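Local atomic coordinates of hydrazine synthase alpha subunit (Candidatus Kuenenia stuttgartiensis, PDB entry 5C2V), a protein that forms hydrazine within the hydrazine synthase complex, where this subunit condenses hydroxylamine, made in the gamma subunit, with ammonia and carries two c-type hemes. Residues N48-I53 with S227-W232; A79-T84 with C125-Y130; C103-M108 with R116-L121. All blocks are in the same frame, centred on the assembly; numbering follows the deposited sequence.

Contact 1: N48-I53 with S227-W232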
loop_
_atom_site.group_PDB
_atom_site.type_symbol
_atom_site.label_atom_id
_atom_site.label_comp_id
_atom_site.label_asym_id
_atom_site.label_seq_id
_atom_site.Cartn_x
_atom_site.Cartn_y
_atom_site.Cartn_z
ATOM N N ASN D 48 -17.407 16.111 -8.541
ATOM C CA ASN D 48 -18.434 15.567 -7.654
ATOM C C ASN D 48 -19.041 14.250 -8.147
ATOM O O ASN D 48 -20.011 13.758 -7.569
ATOM C CB ASN D 48 -19.537 16.603 -7.433
ATOM C CG ASN D 48 -19.136 17.672 -6.431
ATOM O OD1 ASN D 48 -19.248 18.868 -6.700
ATOM N ND2 ASN D 48 -18.658 17.242 -5.268
ATOM N N TYR D 49 -18.473 13.702 -9.221
ATOM C CA TYR D 49 -18.916 12.441 -9.825
ATOM C C TYR D 49 -19.060 11.340 -8.771
ATOM O O TYR D 49 -18.254 11.271 -7.847
ATOM C CB TYR D 49 -17.904 12.010 -10.894
ATOM C CG TYR D 49 -18.482 11.398 -12.151
ATOM C CD1 TYR D 49 -18.771 12.185 -13.257
ATOM C CD2 TYR D 49 -18.701 10.030 -12.246
ATOM C CE1 TYR D 49 -19.286 11.632 -14.413
ATOM C CE2 TYR D 49 -19.217 9.467 -13.398
ATOM C CZ TYR D 49 -19.506 10.273 -14.479
ATOM O OH TYR D 49 -20.019 9.717 -15.628
ATOM N N PRO D 50 -20.081 10.470 -8.894
ATOM C CA PRO D 50 -21.173 10.334 -9.865
ATOM C C PRO D 50 -22.238 11.415 -9.782
ATOM O O PRO D 50 -23.043 11.530 -10.707
ATOM C CB PRO D 50 -21.778 8.978 -9.514
ATOM C CG PRO D 50 -21.557 8.857 -8.072
ATOM C CD PRO D 50 -20.203 9.466 -7.822
ATOM N N HIS D 51 -22.250 12.206 -8.713
ATOM C CA HIS D 51 -23.355 13.131 -8.555
ATOM C C HIS D 51 -22.951 14.323 -9.388
ATOM O O HIS D 51 -22.158 15.171 -8.980
ATOM C CB HIS D 51 -23.557 13.495 -7.081
ATOM C CG HIS D 51 -24.601 14.540 -6.839
ATOM N ND1 HIS D 51 -25.952 14.272 -6.891
ATOM C CD2 HIS D 51 -24.491 15.849 -6.510
ATOM C CE1 HIS D 51 -26.629 15.374 -6.620
ATOM N NE2 HIS D 51 -25.766 16.346 -6.386
ATOM N N TYR D 52 -23.547 14.363 -10.571
ATOM C CA TYR D 52 -23.096 15.232 -11.637
ATOM C C TYR D 52 -24.305 15.846 -12.313
ATOM O O TYR D 52 -25.081 15.153 -12.970
ATOM C CB TYR D 52 -22.237 14.424 -12.616
ATOM C CG TYR D 52 -21.778 15.139 -13.865
ATOM C CD1 TYR D 52 -20.746 16.067 -13.820
ATOM C CD2 TYR D 52 -22.340 14.846 -15.100
ATOM C CE1 TYR D 52 -20.311 16.708 -14.966
ATOM C CE2 TYR D 52 -21.911 15.479 -16.251
ATOM C CZ TYR D 52 -20.897 16.409 -16.178
ATOM O OH TYR D 52 -20.468 17.042 -17.322
ATOM N N ILE D 53 -24.455 17.153 -12.159
ATOM C CA ILE D 53 -25.570 17.868 -12.752
ATOM C C ILE D 53 -25.005 19.109 -13.412
ATOM O O ILE D 53 -25.017 20.192 -12.829
ATOM C CB ILE D 53 -26.645 18.253 -11.713
ATOM C CG1 ILE D 53 -26.991 17.058 -10.820
ATOM C CG2 ILE D 53 -27.895 18.775 -12.407
ATOM C CD1 ILE D 53 -28.048 17.356 -9.781
ATOM N N SER D 227 -22.430 5.008 -3.667
ATOM C CA SER D 227 -22.996 5.226 -4.994
ATOM C C SER D 227 -22.691 4.121 -6.003
ATOM O O SER D 227 -21.536 3.756 -6.217
ATOM C CB SER D 227 -22.508 6.564 -5.549
ATOM O OG SER D 227 -22.989 7.645 -4.770
ATOM N N ASN D 228 -23.749 3.595 -6.614
ATOM C CA ASN D 228 -23.631 2.760 -7.805
ATOM C C ASN D 228 -24.040 3.583 -9.018
ATOM O O ASN D 228 -25.087 4.233 -9.003
ATOM C CB ASN D 228 -24.498 1.505 -7.693
ATOM C CG ASN D 228 -23.914 0.474 -6.751
ATOM O OD1 ASN D 228 -22.704 0.424 -6.542
ATOM N ND2 ASN D 228 -24.775 -0.362 -6.183
ATOM N N PHE D 229 -23.223 3.569 -10.064
ATOM C CA PHE D 229 -23.461 4.471 -11.186
ATOM C C PHE D 229 -22.919 3.974 -12.522
ATOM O O PHE D 229 -22.278 2.926 -12.598
ATOM C CB PHE D 229 -22.859 5.842 -10.875
ATOM C CG PHE D 229 -21.381 5.807 -10.588
ATOM C CD1 PHE D 229 -20.914 5.529 -9.312
ATOM C CD2 PHE D 229 -20.460 6.067 -11.589
ATOM C CE1 PHE D 229 -19.558 5.502 -9.044
ATOM C CE2 PHE D 229 -19.102 6.041 -11.327
ATOM C CZ PHE D 229 -18.651 5.758 -10.052
ATOM N N ASP D 230 -23.176 4.764 -13.561
ATOM C CA ASP D 230 -22.761 4.470 -14.933
ATOM C C ASP D 230 -23.087 3.046 -15.391
ATOM O O ASP D 230 -22.182 2.258 -15.663
ATOM C CB ASP D 230 -21.261 4.728 -15.087
ATOM C CG ASP D 230 -20.911 6.199 -14.970
ATOM O OD1 ASP D 230 -21.784 6.988 -14.549
ATOM O OD2 ASP D 230 -19.763 6.568 -15.293
ATOM N N PRO D 231 -24.387 2.713 -15.486
ATOM C CA PRO D 231 -24.783 1.378 -15.948
ATOM C C PRO D 231 -24.625 1.212 -17.458
ATOM O O PRO D 231 -24.817 2.169 -18.207
ATOM C CB PRO D 231 -26.254 1.294 -15.539
ATOM C CG PRO D 231 -26.726 2.702 -15.593
ATOM C CD PRO D 231 -25.557 3.554 -15.171
ATOM N N TRP D 232 -24.278 0.004 -17.892
ATOM C CA TRP D 232 -24.109 -0.291 -19.310
ATOM C C TRP D 232 -24.471 -1.751 -19.579
ATOM O O TRP D 232 -25.013 -2.429 -18.705
ATOM C CB TRP D 232 -22.677 0.015 -19.760
ATOM C CG TRP D 232 -22.530 0.242 -21.238
ATOM C CD1 TRP D 232 -21.773 -0.489 -22.109
ATOM C CD2 TRP D 232 -23.162 1.266 -22.020
ATOM N NE1 TRP D 232 -21.891 0.019 -23.381
ATOM C CE2 TRP D 232 -22.738 1.095 -23.353
ATOM C CE3 TRP D 232 -24.042 2.311 -21.721
ATOM C CZ2 TRP D 232 -23.164 1.929 -24.385
ATOM C CZ3 TRP D 232 -24.465 3.138 -22.747
ATOM C CH2 TRP D 232 -24.025 2.941 -24.062
#

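Contact 2: A79-T84 with C125-Y130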
loop_
_atom_site.group_PDB
_atom_site.type_symbol
_atom_site.label_atom_id
_atom_site.label_comp_id
_atom_site.label_asym_id
_atom_site.label_seq_id
_atom_site.Cartn_x
_atom_site.Cartn_y
_atom_site.Cartn_z
ATOM N N ALA D 79 -29.412 19.522 -19.452
ATOM C CA ALA D 79 -29.634 18.237 -20.106
ATOM C C ALA D 79 -28.318 17.536 -20.430
ATOM O O ALA D 79 -27.379 18.159 -20.925
ATOM C CB ALA D 79 -30.452 18.425 -21.362
ATOM N N PHE D 80 -28.266 16.234 -20.162
ATOM C CA PHE D 80 -27.039 15.462 -20.339
ATOM C C PHE D 80 -27.304 13.956 -20.345
ATOM O O PHE D 80 -28.455 13.518 -20.282
ATOM C CB PHE D 80 -26.028 15.814 -19.242
ATOM C CG PHE D 80 -26.540 15.595 -17.844
ATOM C CD1 PHE D 80 -27.368 16.526 -17.237
ATOM C CD2 PHE D 80 -26.182 14.462 -17.133
ATOM C CE1 PHE D 80 -27.838 16.326 -15.952
ATOM C CE2 PHE D 80 -26.648 14.258 -15.846
ATOM C CZ PHE D 80 -27.477 15.190 -15.256
ATOM N N ASP D 81 -26.226 13.178 -20.424
ATOM C CA ASP D 81 -26.278 11.712 -20.450
ATOM C C ASP D 81 -27.142 11.135 -21.573
ATOM O O ASP D 81 -28.181 10.533 -21.307
ATOM C CB ASP D 81 -26.779 11.177 -19.105
ATOM C CG ASP D 81 -25.718 11.225 -18.026
ATOM O OD1 ASP D 81 -24.518 11.206 -18.372
ATOM O OD2 ASP D 81 -26.083 11.280 -16.834
ATOM N N PRO D 82 -26.712 11.310 -22.834
ATOM C CA PRO D 82 -27.455 10.741 -23.964
ATOM C C PRO D 82 -27.296 9.225 -24.078
ATOM O O PRO D 82 -26.188 8.717 -23.916
ATOM C CB PRO D 82 -26.829 11.434 -25.186
ATOM C CG PRO D 82 -25.946 12.527 -24.635
ATOM C CD PRO D 82 -25.528 12.056 -23.286
ATOM N N CYS D 83 -28.388 8.516 -24.352
ATOM C CA CYS D 83 -28.313 7.100 -24.709
ATOM C C CYS D 83 -29.292 6.786 -25.835
ATOM O O CYS D 83 -30.497 6.970 -25.678
ATOM C CB CYS D 83 -28.601 6.218 -23.493
ATOM S SG CYS D 83 -28.289 4.455 -23.761
ATOM N N THR D 84 -28.781 6.288 -26.957
ATOM C CA THR D 84 -29.623 6.048 -28.127
ATOM C C THR D 84 -30.421 4.753 -28.006
ATOM O O THR D 84 -29.989 3.800 -27.356
ATOM C CB THR D 84 -28.790 5.995 -29.428
ATOM O OG1 THR D 84 -27.945 4.839 -29.417
ATOM C CG2 THR D 84 -27.935 7.246 -29.571
ATOM N N CYS D 125 -31.721 11.868 -10.836
ATOM C CA CYS D 125 -31.621 10.729 -11.749
ATOM C C CYS D 125 -30.684 11.029 -12.918
ATOM O O CYS D 125 -30.679 12.144 -13.442
ATOM C CB CYS D 125 -33.001 10.345 -12.286
ATOM S SG CYS D 125 -34.264 10.076 -11.027
ATOM N N ARG D 126 -29.900 10.036 -13.329
ATOM C CA ARG D 126 -29.026 10.188 -14.489
ATOM C C ARG D 126 -28.556 8.857 -15.081
ATOM O O ARG D 126 -28.838 7.780 -14.545
ATOM C CB ARG D 126 -27.806 11.039 -14.124
ATOM C CG ARG D 126 -26.947 10.468 -13.007
ATOM C CD ARG D 126 -25.749 11.362 -12.732
ATOM N NE ARG D 126 -24.909 11.530 -13.915
ATOM C CZ ARG D 126 -23.812 10.821 -14.160
ATOM N NH1 ARG D 126 -23.414 9.894 -13.299
ATOM N NH2 ARG D 126 -23.109 11.040 -15.262
ATOM N N SER D 127 -27.817 8.967 -16.184
ATOM C CA SER D 127 -27.295 7.830 -16.948
ATOM C C SER D 127 -28.313 6.721 -17.233
ATOM O O SER D 127 -28.123 5.583 -16.805
ATOM C CB SER D 127 -26.087 7.233 -16.224
ATOM O OG SER D 127 -25.021 8.165 -16.160
ATOM N N PRO D 128 -29.398 7.046 -17.958
ATOM C CA PRO D 128 -30.359 6.007 -18.340
ATOM C C PRO D 128 -29.871 5.166 -19.519
ATOM O O PRO D 128 -29.193 5.691 -20.402
ATOM C CB PRO D 128 -31.600 6.812 -18.720
ATOM C CG PRO D 128 -31.045 8.078 -19.274
ATOM C CD PRO D 128 -29.778 8.364 -18.501
ATOM N N ILE D 129 -30.211 3.881 -19.529
ATOM C CA ILE D 129 -29.928 3.016 -20.671
ATOM C C ILE D 129 -31.128 2.127 -20.970
ATOM O O ILE D 129 -31.951 1.862 -20.090
ATOM C CB ILE D 129 -28.690 2.119 -20.441
ATOM C CG1 ILE D 129 -28.890 1.231 -19.211
ATOM C CG2 ILE D 129 -27.423 2.955 -20.317
ATOM C CD1 ILE D 129 -27.790 0.216 -19.005
ATOM N N TYR D 130 -31.222 1.668 -22.213
ATOM C CA TYR D 130 -32.293 0.762 -22.604
ATOM C C TYR D 130 -31.849 -0.687 -22.470
ATOM O O TYR D 130 -30.778 -1.070 -22.939
ATOM C CB TYR D 130 -32.748 1.037 -24.038
ATOM C CG TYR D 130 -33.449 2.364 -24.218
ATOM C CD1 TYR D 130 -34.692 2.598 -23.645
ATOM C CD2 TYR D 130 -32.873 3.379 -24.970
ATOM C CE1 TYR D 130 -35.339 3.808 -23.809
ATOM C CE2 TYR D 130 -33.512 4.593 -25.141
ATOM C CZ TYR D 130 -34.746 4.802 -24.558
ATOM O OH TYR D 130 -35.387 6.006 -24.724
#

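Contact 3: C103-M108 with R116-L121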
loop_
_atom_site.group_PDB
_atom_site.type_symbol
_atom_site.label_atom_id
_atom_site.label_comp_id
_atom_site.label_asym_id
_atom_site.label_seq_id
_atom_site.Cartn_x
_atom_site.Cartn_y
_atom_site.Cartn_z
ATOM N N CYS D 103 -34.044 17.050 -11.530
ATOM C CA CYS D 103 -33.299 16.336 -12.559
ATOM C C CYS D 103 -33.860 14.931 -12.700
ATOM O O CYS D 103 -33.732 14.103 -11.799
ATOM C CB CYS D 103 -31.808 16.288 -12.224
ATOM S SG CYS D 103 -30.772 15.608 -13.543
ATOM N N GLN D 104 -34.484 14.668 -13.843
ATOM C CA GLN D 104 -35.218 13.426 -14.041
ATOM C C GLN D 104 -34.819 12.728 -15.335
ATOM O O GLN D 104 -33.981 13.223 -16.089
ATOM C CB GLN D 104 -36.721 13.705 -14.043
ATOM C CG GLN D 104 -37.235 14.431 -12.804
ATOM C CD GLN D 104 -37.343 13.527 -11.588
ATOM O OE1 GLN D 104 -37.066 12.329 -11.660
ATOM N NE2 GLN D 104 -37.758 14.099 -10.464
ATOM N N ILE D 105 -35.431 11.575 -15.584
ATOM C CA ILE D 105 -35.189 10.826 -16.810
ATOM C C ILE D 105 -36.225 11.194 -17.867
ATOM O O ILE D 105 -37.423 11.225 -17.591
ATOM C CB ILE D 105 -35.225 9.303 -16.562
ATOM C CG1 ILE D 105 -34.197 8.911 -15.499
ATOM C CG2 ILE D 105 -34.969 8.543 -17.855
ATOM C CD1 ILE D 105 -32.764 9.181 -15.904
ATOM N N TRP D 106 -35.751 11.486 -19.073
ATOM C CA TRP D 106 -36.626 11.850 -20.178
ATOM C C TRP D 106 -36.242 11.058 -21.421
ATOM O O TRP D 106 -35.183 10.437 -21.459
ATOM C CB TRP D 106 -36.543 13.352 -20.468
ATOM C CG TRP D 106 -36.775 14.234 -19.274
ATOM C CD1 TRP D 106 -35.917 14.450 -18.234
ATOM C CD2 TRP D 106 -37.932 15.039 -19.012
ATOM N NE1 TRP D 106 -36.474 15.327 -17.335
ATOM C CE2 TRP D 106 -37.710 15.705 -17.791
ATOM C CE3 TRP D 106 -39.135 15.256 -19.690
ATOM C CZ2 TRP D 106 -38.646 16.573 -17.232
ATOM C CZ3 TRP D 106 -40.062 16.119 -19.134
ATOM C CH2 TRP D 106 -39.813 16.765 -17.917
ATOM N N GLU D 107 -37.105 11.071 -22.431
ATOM C CA GLU D 107 -36.753 10.502 -23.727
ATOM C C GLU D 107 -37.431 11.273 -24.851
ATOM O O GLU D 107 -38.525 11.811 -24.676
ATOM C CB GLU D 107 -37.127 9.019 -23.809
ATOM C CG GLU D 107 -38.500 8.659 -23.267
ATOM C CD GLU D 107 -38.932 7.265 -23.688
ATOM O OE1 GLU D 107 -38.593 6.856 -24.818
ATOM O OE2 GLU D 107 -39.601 6.570 -22.896
ATOM N N MET D 108 -36.772 11.328 -26.004
ATOM C CA MET D 108 -37.325 12.028 -27.157
ATOM C C MET D 108 -36.766 11.475 -28.462
ATOM O O MET D 108 -35.736 10.804 -28.473
ATOM C CB MET D 108 -37.040 13.529 -27.067
ATOM C CG MET D 108 -35.603 13.909 -27.389
ATOM S SD MET D 108 -35.386 15.675 -27.686
ATOM C CE MET D 108 -35.883 16.354 -26.105
ATOM N N ARG D 116 -41.147 12.923 -23.700
ATOM C CA ARG D 116 -41.884 12.223 -22.649
ATOM C C ARG D 116 -41.087 12.163 -21.344
ATOM O O ARG D 116 -39.868 11.988 -21.360
ATOM C CB ARG D 116 -42.249 10.806 -23.107
ATOM C CG ARG D 116 -43.083 10.023 -22.103
ATOM C CD ARG D 116 -43.206 8.557 -22.489
ATOM N NE ARG D 116 -43.871 7.782 -21.446
ATOM C CZ ARG D 116 -43.939 6.454 -21.426
ATOM N NH1 ARG D 116 -43.379 5.745 -22.398
ATOM N NH2 ARG D 116 -44.565 5.836 -20.434
ATOM N N GLN D 117 -41.781 12.303 -20.216
ATOM C CA GLN D 117 -41.142 12.302 -18.901
ATOM C C GLN D 117 -41.206 10.933 -18.222
ATOM O O GLN D 117 -42.286 10.442 -17.898
ATOM C CB GLN D 117 -41.789 13.350 -17.997
ATOM C CG GLN D 117 -41.134 13.477 -16.633
ATOM C CD GLN D 117 -41.830 14.489 -15.745
ATOM O OE1 GLN D 117 -42.659 15.272 -16.206
ATOM N NE2 GLN D 117 -41.496 14.476 -14.458
ATOM N N MET D 118 -40.041 10.326 -18.014
ATOM C CA MET D 118 -39.954 8.989 -17.430
ATOM C C MET D 118 -40.026 8.939 -15.899
ATOM O O MET D 118 -40.691 8.066 -15.341
ATOM C CB MET D 118 -38.668 8.312 -17.902
ATOM C CG MET D 118 -38.555 8.260 -19.411
ATOM S SD MET D 118 -40.122 7.764 -20.146
ATOM C CE MET D 118 -40.144 6.022 -19.734
ATOM N N THR D 119 -39.343 9.859 -15.221
ATOM C CA THR D 119 -39.231 9.788 -13.762
ATOM C C THR D 119 -39.712 11.043 -13.035
ATOM O O THR D 119 -39.332 12.156 -13.383
ATOM C CB THR D 119 -37.773 9.523 -13.325
ATOM O OG1 THR D 119 -36.900 10.466 -13.960
ATOM C CG2 THR D 119 -37.348 8.117 -13.704
ATOM N N ASP D 120 -40.581 10.852 -12.047
ATOM C CA ASP D 120 -40.971 11.923 -11.130
ATOM C C ASP D 120 -40.227 11.882 -9.789
ATOM O O ASP D 120 -40.570 12.631 -8.873
ATOM C CB ASP D 120 -42.478 11.907 -10.878
ATOM C CG ASP D 120 -43.027 13.295 -10.595
ATOM O OD1 ASP D 120 -42.400 14.280 -11.041
ATOM O OD2 ASP D 120 -44.078 13.404 -9.930
ATOM N N LEU D 121 -39.223 11.011 -9.679
ATOM C CA LEU D 121 -38.588 10.673 -8.398
ATOM C C LEU D 121 -38.193 11.887 -7.561
ATOM O O LEU D 121 -37.797 12.922 -8.096
ATOM C CB LEU D 121 -37.335 9.817 -8.641
ATOM C CG LEU D 121 -36.492 9.443 -7.413
ATOM C CD1 LEU D 121 -37.219 8.434 -6.534
ATOM C CD2 LEU D 121 -35.103 8.940 -7.793
#

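Contact 1: N48-I53 with S227-W232
D230 OD2 accepts two hydrogen bonds, one from the Y49 hydroxyl across the contact and one from the backbone N of Q288 on strand 285-291. Y49 OH stands 3.2 Å from D230 OD2 and reaches it on the syn side, close to the carboxylate plane. The two side chains meet tip to tip, with phenol ring and carboxylate turned 89° apart, and OD2 lies at the ring's edge, in its plane. Donation from two parts of the chain probably helps this buried acid to keep its negative charge.

Beside the polar pair, P50 packs on F229. A cis peptide bond links Y49 to P50, and both side chains touch the strand. The CB of P50 sits 3.7 Å from the centroid of the F229 ring, over one face but displaced toward the rim, a CH-pi contact. F229 CG lies between its own backbone N and carbonyl carbon (chi1 58°), a position that lets the ring lie against P50. P50 CG continues to S227 CB at 3.5 Å. The phenol ring edge adds a looser apolar contact, Y49 CE2 to F229 CE2 at 4.0 Å.

The loop between strands 31-37 and 58-63 is thus pressed onto strand 228-233, an edge strand of a propeller blade, while strand 239-245 backs F229 and strands 124-131 and 285-291 bring S127 and S287 against D230.

Contact 2: A79-T84 with C125-Y130
D81 OD2 is the acceptor that ties the two strands together. The backbone N of S127 donates to D81 OD2 over 3.0 Å with an N-H...O angle of 145°, coming from above the carboxylate plane. R126 NE forms a salt bridge with the same D81 OD2 at 3.2 Å, carboxylate and guanidinium planes standing 49° apart. S127 OG also approaches this oxygen, at best as a weak bond. The backbone N of D81 itself donates to Q384 OE1.

The arginine also reaches beyond the pair: its NH2 makes a weak bond to Y49 OH, and its NH1 a long, weak ion pair with D230. F80 meets the guanidinium edge on, CE2 lying 3.8 Å from R126 NE. Farther along, C83 SG and I129 CG2 make an apolar contact at 3.9 Å. Separately, the Y130 hydroxyl has E107 OE1 as a weak partner.

Strands 79-84 and 125-130 run almost parallel, 7° apart with axes 6.5 Å from each other, yet they belong to separate sheets. F80 and C83 pair through their backbones with strand 90-97, R126 with S169 of strand 154-171, and the D81 carboxylate joins these edge strands of adjacent propeller sheets.

Contact 3: C103-M108 with R116-L121
The Q104 carboxamide is held at both ends by the 116-121 segment. Its NE2 donates to L121 O at 2.6 Å, nearly straight at 167°, lying in the carbonyl plane on a lone pair; G101 O is a second acceptor for this nitrogen. The OE1 of Q104 in turn receives the T119 hydroxyl, OG1 to OE1 3.0 Å. I105 N points at the same T119 OG1, though its modelled separation is so short that its length is doubtful.

I105 O accepts M118 N at 2.8 Å and, weakly, T119 N as well. Beyond it E107 and R116 form an antiparallel hydrogen-bonded pair, with E107 N to R116 O at 3.1 Å and R116 N to E107 O at 3.0 Å.

W106 and Q117 make the adjoining non-hydrogen-bonded pair, their side chains on one face of the sheet. Q117 CG, anti to its backbone N (chi1 -177°), lies over the indole, 3.8 Å from the centroid of the six-membered ring. The indole N-H is itself bonded to G95 O. E107 and R116 share the other face. M118 has its SD beside E107 and its CB 3.7 Å from I105 CG2.

The charged ends of E107 and R116 form only a long ion pair, the oxygen well out of the guanidinium plane; their stronger partners are K90 for the acid, the carbonyls of T192 and L214 for the arginine. Regular pairing in this hairpin at the outer edge of its blade spans just W106-Q117 and E107-R116; past it, side-chain groups of Q104 and T119 add to the backbone bonds on I105 O.

How the contacts relate
The three contacts lie progressively farther from the centre of the chain, about 13, 21 and 24 Å between centres. Contact 1 touches through buried residues alone, whereas contact 3 includes partly exposed R116, Q117 and D120. Contacts 1 and 2 share a design: an aspartate, D230 or D81, with positive phi and a proline after it, accepts bonds from another strand or loop. They also pack together, R126 NH1 against P50 O and F80 against Y52 O. Contacts 2 and 3 meet where C125 pairs with C103, and strands 79-84 and 103-108 lie in one sheet. Aspartate carboxylates join separate elements in contacts 1 and 2; contact 3, within one blade, adds a backbone ladder.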